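Uncharacterized protein (Nostoc punctiforme, PDB 2QDR) is a putative dioxygenase with a double-stranded beta-helix fold, whose substrate and reaction the structure alone does not show. Local coordinates at the interface of chains A and B. Residues are numbered along the deposited sequence; one frame, centred on the assembly and turned at random. Chains: chain A/B, Uncharacterized protein.

The interface of chains A and B. Residues chain A 126-127, 185; chain B 51, 235, 267, 269, 298.
A:Trp127 reaches across to chain B and meets B:Thr269, B:Ile235, B:Tyr298, B:Phe267 and B:Arg51 around its indole. It hides 85 Å² against the partner, the largest share in this patch.

A hydrogen bond runs from the indole N-H, NE1 of A:Trp127, to the hydroxyl OG1 of B:Thr269, 3.2 Å long. It is moderately straight, 154° at the hydrogen, with the oxygen somewhat out of the ring plane. The same B:Thr269 OG1 may give a weak hydrogen bond to the carboxylate oxygen OE1 of A:Glu126, at 3.4 Å. The backbone O of B:Phe267 sits at the indole edge, in plane, 3.8 Å from CZ2 of A:Trp127.

Apolar contacts involve the pyrrole side. The CD1 methyl of B:Ile235 lies over the pyrrole face near the rim, 3.3 Å from CD1 of A:Trp127. Its CG2 branch lies 3.8 Å from CG of A:Pro185. The A:Trp127 edge, through CD1, points toward the rim of the B:Tyr298 face, the planes 79° apart.

Within chain A, CG of A:Glu126 sits over the centre of one indole face. CB of A:Pro185 lies toward the rim of the opposite face, the side B:Ile235 shares. This should limit tilting.

The extended B:Arg51 crosses the indole at about a right angle, its guanidinium inclined to the ring, with NH1 3.4 Å from CH2 of A:Trp127. A:Glu126 OE2 is 4.8 Å from B:Arg51 NH1, so attraction would be long-range.

The patch packs the indole against chain B and may hold the two copies together; the structure alone does not show whether this pairing is biological.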
loop_
_atom_site.group_PDB
_atom_site.type_symbol
_atom_site.label_atom_id
_atom_site.label_comp_id
_atom_site.label_asym_id
_atom_site.label_seq_id
_atom_site.Cartn_x
_atom_site.Cartn_y
_atom_site.Cartn_z
ATOM N N GLU A 126 6.160 40.836 10.758
ATOM C CA GLU A 126 5.515 40.255 11.958
ATOM C C GLU A 126 5.994 38.853 12.330
ATOM O O GLU A 126 5.736 38.404 13.447
ATOM C CB GLU A 126 3.988 40.187 11.779
ATOM C CG GLU A 126 3.513 39.372 10.560
ATOM C CD GLU A 126 2.033 39.217 10.496
ATOM O OE1 GLU A 126 1.488 38.592 11.423
ATOM O OE2 GLU A 126 1.430 39.641 9.489
ATOM N N TRP A 127 6.689 38.170 11.417
ATOM C CA TRP A 127 7.117 36.783 11.645
ATOM C C TRP A 127 8.558 36.528 12.094
ATOM O O TRP A 127 9.491 37.030 11.481
ATOM C CB TRP A 127 6.906 36.003 10.355
ATOM C CG TRP A 127 5.505 36.067 9.876
ATOM C CD1 TRP A 127 4.434 35.417 10.403
ATOM C CD2 TRP A 127 5.023 36.790 8.741
ATOM N NE1 TRP A 127 3.304 35.707 9.683
ATOM C CE2 TRP A 127 3.637 36.543 8.651
ATOM C CE3 TRP A 127 5.624 37.642 7.800
ATOM C CZ2 TRP A 127 2.839 37.117 7.661
ATOM C CZ3 TRP A 127 4.831 38.206 6.807
ATOM C CH2 TRP A 127 3.456 37.945 6.747
ATOM N N PRO A 185 6.637 33.551 3.432
ATOM C CA PRO A 185 7.090 34.496 4.481
ATOM C C PRO A 185 7.940 33.901 5.607
ATOM O O PRO A 185 8.932 34.518 5.989
ATOM C CB PRO A 185 5.771 35.057 5.060
ATOM C CG PRO A 185 4.707 34.150 4.601
ATOM C CD PRO A 185 5.164 33.537 3.320
ATOM N N ARG B 51 -4.490 40.659 6.118
ATOM C CA ARG B 51 -3.790 39.623 6.887
ATOM C C ARG B 51 -4.282 39.443 8.332
ATOM O O ARG B 51 -3.508 39.028 9.203
ATOM C CB ARG B 51 -2.298 39.935 6.889
ATOM C CG ARG B 51 -1.750 40.192 5.517
ATOM C CD ARG B 51 -0.277 40.322 5.563
ATOM N NE ARG B 51 0.285 40.485 4.230
ATOM C CZ ARG B 51 1.580 40.655 3.977
ATOM N NH1 ARG B 51 2.484 40.702 4.964
ATOM N NH2 ARG B 51 1.980 40.794 2.719
ATOM N N ILE B 235 0.511 30.118 9.165
ATOM C CA ILE B 235 0.592 31.222 8.235
ATOM C C ILE B 235 -0.137 30.669 7.009
ATOM O O ILE B 235 0.283 29.654 6.424
ATOM C CB ILE B 235 2.015 31.646 7.923
ATOM C CG1 ILE B 235 2.684 32.185 9.186
ATOM C CG2 ILE B 235 2.004 32.723 6.827
ATOM C CD1 ILE B 235 4.176 32.406 9.065
ATOM N N PHE B 267 -2.330 35.571 3.887
ATOM C CA PHE B 267 -1.211 35.761 4.841
ATOM C C PHE B 267 -1.619 36.039 6.298
ATOM O O PHE B 267 -0.885 36.688 7.029
ATOM C CB PHE B 267 -0.214 36.811 4.312
ATOM C CG PHE B 267 0.229 36.527 2.918
ATOM C CD1 PHE B 267 1.121 35.490 2.662
ATOM C CD2 PHE B 267 -0.264 37.260 1.862
ATOM C CE1 PHE B 267 1.514 35.192 1.372
ATOM C CE2 PHE B 267 0.127 36.978 0.583
ATOM C CZ PHE B 267 1.024 35.934 0.328
ATOM N N THR B 269 -2.289 34.875 10.173
ATOM C CA THR B 269 -1.556 34.000 11.065
ATOM C C THR B 269 -2.575 33.437 12.046
ATOM O O THR B 269 -2.890 34.057 13.067
ATOM C CB THR B 269 -0.427 34.751 11.779
ATOM O OG1 THR B 269 0.374 35.437 10.815
ATOM C CG2 THR B 269 0.449 33.787 12.560
ATOM N N TYR B 298 3.801 27.595 12.316
ATOM C CA TYR B 298 4.570 28.658 12.972
ATOM C C TYR B 298 4.444 28.581 14.503
ATOM O O TYR B 298 3.341 28.443 15.021
ATOM C CB TYR B 298 4.076 29.986 12.367
ATOM C CG TYR B 298 4.664 31.256 12.917
ATOM C CD1 TYR B 298 6.023 31.496 12.832
ATOM C CD2 TYR B 298 3.842 32.276 13.421
ATOM C CE1 TYR B 298 6.573 32.688 13.318
ATOM C CE2 TYR B 298 4.383 33.476 13.912
ATOM C CZ TYR B 298 5.752 33.671 13.851
ATOM O OH TYR B 298 6.333 34.817 14.330
#